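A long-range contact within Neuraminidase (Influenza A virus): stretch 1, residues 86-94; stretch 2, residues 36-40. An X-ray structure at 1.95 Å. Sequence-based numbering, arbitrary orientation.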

ATOM      1  N   SER A  86      -1.734  10.417  -5.599  1.00 26.75           N
ATOM      2  CA  SER A  86      -2.708  10.051  -4.573  1.00 22.71           C
ATOM      3  C   SER A  86      -3.204  11.264  -3.797  1.00 24.02           C
ATOM      4  O   SER A  86      -2.468  12.232  -3.583  1.00 24.75           O
ATOM      5  CB  SER A  86      -2.098   9.051  -3.583  1.00 29.04           C
ATOM      6  OG  SER A  86      -1.537   7.938  -4.258  1.00 30.96           O
ATOM      7  N   ALA A  87      -4.455  11.205  -3.382  1.00 28.38           N
ATOM      8  CA  ALA A  87      -4.973  12.121  -2.377  1.00 30.60           C
ATOM      9  C   ALA A  87      -4.274  11.869  -1.041  1.00 24.62           C
ATOM     10  O   ALA A  87      -3.874  10.743  -0.729  1.00 24.59           O
ATOM     11  CB  ALA A  87      -6.473  11.935  -2.221  1.00 30.76           C
ATOM     12  N   SER A  88      -4.132  12.929  -0.257  1.00 22.03           N
ATOM     13  CA  SER A  88      -3.499  12.850   1.052  1.00 24.74           C
ATOM     14  C   SER A  88      -4.482  12.341   2.120  1.00 29.33           C
ATOM     15  O   SER A  88      -5.373  13.057   2.579  1.00 33.14           O
ATOM     16  CB  SER A  88      -2.915  14.211   1.431  1.00 28.72           C
ATOM     17  OG  SER A  88      -1.795  14.552   0.605  1.00 28.32           O
ATOM     18  N   THR A  89      -4.317  11.080   2.484  1.00 26.94           N
ATOM     19  CA  THR A  89      -5.131  10.456   3.511  1.00 32.04           C
ATOM     20  C   THR A  89      -4.217   9.743   4.492  1.00 35.37           C
ATOM     21  O   THR A  89      -3.019   9.632   4.262  1.00 30.17           O
ATOM     22  CB  THR A  89      -6.040   9.382   2.919  1.00 33.48           C
ATOM     23  OG1 THR A  89      -5.234   8.245   2.570  1.00 29.16           O
ATOM     24  CG2 THR A  89      -6.772   9.906   1.689  1.00 31.16           C
ATOM     25  N   LEU A  90      -4.805   9.218   5.561  1.00 37.07           N
ATOM     26  CA  LEU A  90      -4.056   8.514   6.591  1.00 34.25           C
ATOM     27  C   LEU A  90      -3.336   7.279   6.065  1.00 28.78           C
ATOM     28  O   LEU A  90      -2.340   6.844   6.640  1.00 35.29           O
ATOM     29  CB  LEU A  90      -5.000   8.094   7.714  1.00 38.37           C
ATOM     30  CG  LEU A  90      -5.564   9.233   8.554  1.00 38.81           C
ATOM     31  CD1 LEU A  90      -6.520   8.659   9.587  1.00 45.62           C
ATOM     32  CD2 LEU A  90      -4.429  10.025   9.216  1.00 33.55           C
ATOM     33  N   SER A  91      -3.842   6.710   4.979  1.00 33.53           N
ATOM     34  CA  SER A  91      -3.248   5.512   4.398  1.00 37.72           C
ATOM     35  C   SER A  91      -2.148   5.837   3.387  1.00 37.07           C
ATOM     36  O   SER A  91      -1.266   5.020   3.145  1.00 38.76           O
ATOM     37  CB  SER A  91      -4.323   4.673   3.690  1.00 49.38           C
ATOM     38  OG  SER A  91      -5.458   4.491   4.513  1.00 63.53           O
ATOM     39  N   THR A  92      -2.210   7.015   2.776  1.00 28.12           N
ATOM     40  CA  THR A  92      -1.318   7.330   1.671  1.00 27.52           C
ATOM     41  C   THR A  92      -0.209   8.318   2.037  1.00 27.35           C
ATOM     42  O   THR A  92       0.719   8.515   1.265  1.00 31.14           O
ATOM     43  CB  THR A  92      -2.105   7.958   0.512  1.00 28.85           C
ATOM     44  OG1 THR A  92      -2.699   9.179   0.967  1.00 30.13           O
ATOM     45  CG2 THR A  92      -3.186   7.018   0.028  1.00 31.32           C
ATOM     46  N   SER A  93      -0.332   8.971   3.189  1.00 25.86           N
ATOM     47  CA  SER A  93       0.568  10.063   3.550  1.00 26.10           C
ATOM     48  C   SER A  93       1.469   9.652   4.690  1.00 25.30           C
ATOM     49  O   SER A  93       1.035   8.963   5.607  1.00 26.03           O
ATOM     50  CB  SER A  93      -0.225  11.313   3.976  1.00 32.93           C
ATOM     51  OG  SER A  93      -1.016  11.809   2.912  1.00 37.50           O
ATOM     52  N   GLU A  94       2.726  10.075   4.624  1.00 22.97           N
ATOM     53  CA  GLU A  94       3.699   9.743   5.654  1.00 30.32           C
ATOM     54  C   GLU A  94       4.055  11.003   6.429  1.00 28.67           C
ATOM     55  O   GLU A  94       4.362  12.030   5.837  1.00 28.65           O
ATOM     56  CB  GLU A  94       4.952   9.166   4.998  1.00 27.49           C
ATOM     57  CG  GLU A  94       6.155   9.063   5.888  1.00 37.69           C
ATOM     58  CD  GLU A  94       7.388   8.573   5.149  1.00 52.80           C
ATOM     59  OE1 GLU A  94       7.306   8.398   3.915  1.00 52.36           O
ATOM     60  OE2 GLU A  94       8.434   8.369   5.804  1.00 52.15           O
TER
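Stretch 2 (36-40) GDLIL

Stretch 2 lies against Ala87 to Leu90 and runs roughly opposite in direction to them, obliquely, so that Asp37 lies by Leu90 and Ile39 by Ser88; the side chain of Ile39 also reaches Ser93. It is an extended segment, interrupted only at Asp37, whose positive phi (68°) gives the backbone a local bend before Leu38 and Ile39 resume extended angles; a strand begins at Ile39. Stretch 1 has no regular helix or strand, but it folds back on itself beyond Thr89, where Thr89 O accepts backbone hydrogen bonds from Thr92 N (3.1 Å) and Ser93 N (3.0 Å).

Ile39 covers the most surface. Ile39 N donates a nearly straight hydrogen bond to Ser88 O (2.8 Å, 164°). Its CA-to-CB bond points toward stretch 1, and the m, t rotamer carries CD1 into the folded-back segment. There Ile39 CD1 lies 3.7 Å from Ser93 CB, 3.8 Å from Thr89 O and 4.2 Å from Leu90 CD2, so one methyl group touches three residues of the turn.

Ser88 O also receives a CA-H...O contact from Leu38 CA at 3.4 Å. A similar contact runs the other way, from Thr89 CA to Asp37 O at 3.4 Å; this carbonyl oxygen is buried here without a hydrogen-bonding partner. Leu90 CD1 packs 4.1 Å from Asp37 OD1. Although the CA-to-CB bond of Leu38 points away, Leu38 CD1 returns to lie 3.9 Å from Thr89 CG2 and 4.1 Å from Ala87 CB.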

ATOM      1  N   GLY A  36     -14.027  12.095   3.932  1.00 32.39           N
ATOM      2  CA  GLY A  36     -13.478  12.079   5.279  1.00 31.78           C
ATOM      3  C   GLY A  36     -12.072  11.503   5.311  1.00 37.01           C
ATOM      4  O   GLY A  36     -11.667  10.797   4.390  1.00 32.71           O
ATOM      5  N   ASP A  37     -11.326  11.813   6.368  1.00 35.44           N
ATOM      6  CA  ASP A  37      -9.986  11.254   6.565  1.00 38.73           C
ATOM      7  C   ASP A  37      -8.992  11.777   5.538  1.00 40.06           C
ATOM      8  O   ASP A  37      -7.974  11.141   5.247  1.00 40.96           O
ATOM      9  CB  ASP A  37     -10.026   9.724   6.544  1.00 54.12           C
ATOM     10  CG  ASP A  37     -10.652   9.144   7.806  1.00 64.13           C
ATOM     11  OD1 ASP A  37     -10.408   9.701   8.897  1.00 57.85           O
ATOM     12  OD2 ASP A  37     -11.392   8.141   7.707  1.00 70.71           O
ATOM     13  N   LEU A  38      -9.287  12.950   4.996  1.00 30.18           N
ATOM     14  CA  LEU A  38      -8.343  13.647   4.143  1.00 27.13           C
ATOM     15  C   LEU A  38      -7.492  14.518   5.046  1.00 31.71           C
ATOM     16  O   LEU A  38      -8.005  15.170   5.956  1.00 26.84           O
ATOM     17  CB  LEU A  38      -9.092  14.511   3.142  1.00 32.33           C
ATOM     18  CG  LEU A  38      -8.607  14.596   1.702  1.00 46.90           C
ATOM     19  CD1 LEU A  38      -8.633  13.236   1.041  1.00 52.01           C
ATOM     20  CD2 LEU A  38      -9.488  15.574   0.947  1.00 56.12           C
ATOM     21  N   ILE A  39      -6.186  14.512   4.816  1.00 23.03           N
ATOM     22  CA  ILE A  39      -5.291  15.403   5.538  1.00 26.55           C
ATOM     23  C   ILE A  39      -5.222  16.738   4.804  1.00 33.67           C
ATOM     24  O   ILE A  39      -4.788  16.804   3.653  1.00 33.01           O
ATOM     25  CB  ILE A  39      -3.892  14.797   5.655  1.00 28.72           C
ATOM     26  CG1 ILE A  39      -3.992  13.409   6.300  1.00 31.94           C
ATOM     27  CG2 ILE A  39      -2.979  15.736   6.445  1.00 26.51           C
ATOM     28  CD1 ILE A  39      -2.664  12.703   6.457  1.00 38.02           C
ATOM     29  N   LEU A  40      -5.662  17.793   5.478  1.00 26.56           N
ATOM     30  CA  LEU A  40      -5.682  19.133   4.907  1.00 25.69           C
ATOM     31  C   LEU A  40      -4.301  19.762   4.967  1.00 24.43           C
ATOM     32  O   LEU A  40      -3.638  19.736   6.011  1.00 31.41           O
ATOM     33  CB  LEU A  40      -6.679  20.005   5.670  1.00 26.30           C
ATOM     34  CG  LEU A  40      -8.121  19.478   5.608  1.00 33.38           C
ATOM     35  CD1 LEU A  40      -9.029  20.382   6.390  1.00 42.66           C
ATOM     36  CD2 LEU A  40      -8.580  19.366   4.165  1.00 37.63           C
TER